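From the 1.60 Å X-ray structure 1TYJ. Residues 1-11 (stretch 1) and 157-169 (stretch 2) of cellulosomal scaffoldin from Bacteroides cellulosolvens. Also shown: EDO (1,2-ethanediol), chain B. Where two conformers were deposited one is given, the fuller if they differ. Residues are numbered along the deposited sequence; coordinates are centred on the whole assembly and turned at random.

Stretch 1 (1-11) GSVLTAIDNDK
Stretch 2 157-169: SAYKVVQPGLIYP

Two largely extended segments, broken at D8 and D10 in stretch 1 and at A158 in stretch 2, run parallel, their end-to-end directions 2° apart, paired in two short ladders: S2 opposite K160 and V3 opposite V161, then, one residue out of step, K11 opposite Y168, each pair with CA atoms 4.8 Å apart. Backbone hydrogen bonds carry the first ladder: G1 N to A158 O (3.1 Å), K160 N to G1 O (3.1 Å), V3 N to K160 O (2.9 Å) and V162 N to V3 O (2.8 Å). The second has Y168 N to D10 O (2.8 Å), while the K11 side chain (chi1 m, chi2 t) brings NZ 2.9 Å from P169 O.

Between the ladders the stretches separate, stretch 2 as loop, the CA spacing growing to 5.9 Å from T5 CA to P164 CA and 7.6 Å from I7 CA to G165 CA, and water fills in. T5, chi1 p, points its CB toward stretch 2; one water joins T5 N (2.9 Å) and OG1 (2.7 Å) to V162 O (2.8 Å), another joins T5 OG1 (2.8 Å) to G165 N (2.9 Å). A third bridges D10 OD1 and L166 O, 2.7 Å from each.

Beta-branched aliphatics suit the extended backbone. V3 and V161, both t, share one sheet face, V3 CB 4.4 Å from V161 CG2; V3 CG2 also lies 4.0 Å from CE1 of buried Y159 (chi1 p). I7 (m, t) spans the gap, CG2 4.2 Å from I167 CG2. Together the stretches bury 787 Å².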

# COMPACT_ATOMS: atom_id res chain seq x y z
N GLY A 1 -14.55 -8.37 -3.19
CA GLY A 1 -13.34 -8.34 -2.28
C GLY A 1 -13.04 -6.93 -1.81
O GLY A 1 -13.85 -6.01 -1.97
N SER A 2 -11.87 -6.74 -1.21
CA SER A 2 -11.55 -5.43 -0.66
C SER A 2 -10.05 -5.21 -0.64
O SER A 2 -9.29 -6.15 -0.66
CB SER A 2 -12.04 -5.25 0.79
OG SER A 2 -11.67 -6.33 1.61
N VAL A 3 -9.67 -3.94 -0.61
CA VAL A 3 -8.34 -3.53 -0.14
C VAL A 3 -8.60 -3.02 1.26
O VAL A 3 -9.55 -2.23 1.49
CB VAL A 3 -7.76 -2.41 -1.03
CG1 VAL A 3 -6.48 -1.85 -0.39
CG2 VAL A 3 -7.52 -2.93 -2.45
N LEU A 4 -7.81 -3.48 2.22
CA LEU A 4 -8.02 -3.00 3.59
C LEU A 4 -6.73 -3.01 4.35
O LEU A 4 -5.74 -3.62 3.91
CB LEU A 4 -9.08 -3.84 4.29
CG LEU A 4 -8.72 -5.28 4.66
CD1 LEU A 4 -9.85 -5.88 5.52
CD2 LEU A 4 -8.48 -6.17 3.47
N THR A 5 -6.72 -2.31 5.49
CA THR A 5 -5.46 -2.06 6.20
C THR A 5 -5.52 -2.32 7.68
O THR A 5 -6.60 -2.44 8.26
CB THR A 5 -4.96 -0.61 5.96
OG1 THR A 5 -5.84 0.36 6.60
CG2 THR A 5 -4.89 -0.32 4.46
N ALA A 6 -4.33 -2.40 8.29
CA ALA A 6 -4.20 -2.56 9.74
C ALA A 6 -3.11 -1.63 10.19
O ALA A 6 -2.10 -1.43 9.47
CB ALA A 6 -3.83 -3.99 10.10
N ILE A 7 -3.32 -1.05 11.36
CA ILE A 7 -2.34 -0.16 12.01
C ILE A 7 -1.77 -0.87 13.24
O ILE A 7 -2.53 -1.39 14.06
CB ILE A 7 -3.02 1.19 12.39
CG1 ILE A 7 -3.47 1.91 11.12
CG2 ILE A 7 -2.06 2.05 13.21
CD1 ILE A 7 -4.31 3.17 11.40
N ASP A 8 -0.44 -0.92 13.37
CA ASP A 8 0.15 -1.72 14.46
C ASP A 8 -0.06 -1.08 15.81
O ASP A 8 -0.45 -1.77 16.77
CB ASP A 8 1.62 -2.08 14.24
CG ASP A 8 2.53 -0.87 13.95
OD1 ASP A 8 2.08 0.28 13.81
OD2 ASP A 8 3.76 -1.13 13.85
N ASN A 9 0.17 0.23 15.89
CA ASN A 9 -0.10 0.94 17.14
C ASN A 9 -0.66 2.35 16.89
O ASN A 9 -0.04 3.17 16.22
CB ASN A 9 1.10 0.90 18.08
CG ASN A 9 2.44 0.86 17.34
OD1 ASN A 9 3.17 -0.12 17.45
ND2 ASN A 9 2.75 1.93 16.59
N ASP A 10 -1.91 2.48 17.34
CA ASP A 10 -2.86 3.59 17.32
C ASP A 10 -2.39 4.85 17.97
O ASP A 10 -2.89 5.94 17.66
CB ASP A 10 -4.03 3.18 18.31
CG ASP A 10 -5.17 2.57 17.63
OD1 ASP A 10 -6.09 3.31 17.23
OD2 ASP A 10 -5.18 1.34 17.53
N LYS A 11 -1.52 4.68 18.97
CA LYS A 11 -1.16 5.80 19.86
C LYS A 11 0.33 6.01 19.71
O LYS A 11 1.12 5.09 19.94
CB LYS A 11 -1.49 5.48 21.32
CG LYS A 11 -2.96 5.44 21.61
CD LYS A 11 -3.23 5.66 23.11
CE LYS A 11 -4.44 6.55 23.30
NZ LYS A 11 -4.23 8.03 23.00
N SER A 157 -17.03 -2.25 -9.17
CA SER A 157 -18.13 -3.09 -8.77
C SER A 157 -17.65 -4.44 -8.25
O SER A 157 -18.41 -5.18 -7.63
CB SER A 157 -19.11 -3.24 -9.93
OG SER A 157 -18.58 -4.08 -10.92
N ALA A 158 -16.36 -4.73 -8.41
CA ALA A 158 -15.77 -6.03 -8.00
C ALA A 158 -15.15 -5.98 -6.60
O ALA A 158 -14.99 -7.04 -5.93
CB ALA A 158 -14.74 -6.46 -8.99
N TYR A 159 -14.74 -4.78 -6.20
CA TYR A 159 -14.11 -4.60 -4.90
C TYR A 159 -14.25 -3.20 -4.37
O TYR A 159 -14.59 -2.24 -5.11
CB TYR A 159 -12.63 -5.03 -4.90
CG TYR A 159 -11.71 -4.08 -5.58
CD1 TYR A 159 -10.93 -3.19 -4.83
CD2 TYR A 159 -11.58 -4.08 -6.97
CE1 TYR A 159 -10.04 -2.33 -5.47
CE2 TYR A 159 -10.71 -3.20 -7.63
CZ TYR A 159 -9.94 -2.34 -6.88
OH TYR A 159 -9.09 -1.49 -7.51
N LYS A 160 -14.03 -3.09 -3.07
CA LYS A 160 -14.11 -1.80 -2.40
C LYS A 160 -12.78 -1.50 -1.70
O LYS A 160 -12.04 -2.41 -1.38
CB LYS A 160 -15.20 -1.83 -1.34
CG LYS A 160 -14.91 -2.73 -0.15
CD LYS A 160 -16.00 -2.62 0.92
CE LYS A 160 -16.38 -3.98 1.52
NZ LYS A 160 -15.52 -4.41 2.66
N VAL A 161 -12.51 -0.23 -1.50
CA VAL A 161 -11.30 0.17 -0.78
C VAL A 161 -11.72 0.67 0.59
O VAL A 161 -12.45 1.67 0.70
CB VAL A 161 -10.53 1.27 -1.58
CG1 VAL A 161 -9.33 1.83 -0.79
CG2 VAL A 161 -10.12 0.74 -2.95
N VAL A 162 -11.28 -0.01 1.64
CA VAL A 162 -11.59 0.42 3.01
C VAL A 162 -10.49 1.36 3.47
O VAL A 162 -9.34 0.97 3.59
CB VAL A 162 -11.73 -0.75 3.96
CG1 VAL A 162 -12.17 -0.26 5.40
CG2 VAL A 162 -12.75 -1.79 3.38
N GLN A 163 -10.85 2.62 3.69
CA GLN A 163 -9.82 3.65 3.99
C GLN A 163 -9.19 3.41 5.36
O GLN A 163 -9.88 2.96 6.28
CB GLN A 163 -10.48 5.06 3.92
CG GLN A 163 -10.92 5.50 2.51
CD GLN A 163 -9.75 5.72 1.54
OE1 GLN A 163 -8.59 5.94 1.97
NE2 GLN A 163 -10.03 5.65 0.24
N PRO A 164 -7.87 3.69 5.51
CA PRO A 164 -7.23 3.52 6.81
C PRO A 164 -7.87 4.31 7.96
O PRO A 164 -8.53 5.38 7.75
CB PRO A 164 -5.82 4.04 6.58
CG PRO A 164 -5.57 3.75 5.07
CD PRO A 164 -6.93 4.11 4.46
N GLY A 165 -7.67 3.78 9.16
CA GLY A 165 -8.15 4.47 10.36
C GLY A 165 -7.20 5.53 10.90
O GLY A 165 -6.23 5.96 10.22
N LEU A 166 -7.53 5.99 12.11
CA LEU A 166 -6.82 7.12 12.69
C LEU A 166 -5.66 6.72 13.60
O LEU A 166 -5.61 5.60 14.14
CB LEU A 166 -7.80 7.95 13.53
CG LEU A 166 -9.12 8.39 12.90
CD1 LEU A 166 -9.75 9.51 13.78
CD2 LEU A 166 -9.07 8.81 11.50
N ILE A 167 -4.76 7.67 13.80
CA ILE A 167 -3.75 7.57 14.84
C ILE A 167 -3.95 8.77 15.79
O ILE A 167 -4.53 9.81 15.41
CB ILE A 167 -2.30 7.56 14.25
CG1 ILE A 167 -2.04 8.79 13.38
CG2 ILE A 167 -2.08 6.23 13.49
CD1 ILE A 167 -0.54 9.04 13.03
N TYR A 168 -3.50 8.58 17.01
CA TYR A 168 -3.74 9.50 18.11
C TYR A 168 -2.45 9.74 18.89
O TYR A 168 -1.55 8.89 18.87
CB TYR A 168 -4.73 8.86 19.06
CG TYR A 168 -6.06 8.53 18.43
CD1 TYR A 168 -6.35 7.23 17.99
CD2 TYR A 168 -7.05 9.52 18.29
CE1 TYR A 168 -7.59 6.94 17.41
CE2 TYR A 168 -8.26 9.23 17.72
CZ TYR A 168 -8.54 7.94 17.30
OH TYR A 168 -9.79 7.67 16.73
N PRO A 169 -2.36 10.87 19.60
CA PRO A 169 -1.18 11.10 20.42
C PRO A 169 -1.15 10.24 21.67
O PRO A 169 -2.21 9.96 22.25
CB PRO A 169 -1.31 12.58 20.82
CG PRO A 169 -2.84 12.82 20.84
CD PRO A 169 -3.32 12.00 19.65
C1 EDO B . -12.61 -8.90 -6.67
O1 EDO B . -12.79 -9.25 -5.30
C2 EDO B . -13.26 -10.00 -7.49
O2 EDO B . -12.60 -11.23 -7.14
O HOH W 1 -8.41 -0.02 6.01
O HOH W 2 -6.45 1.18 9.25
O HOH W 3 -7.01 3.41 14.71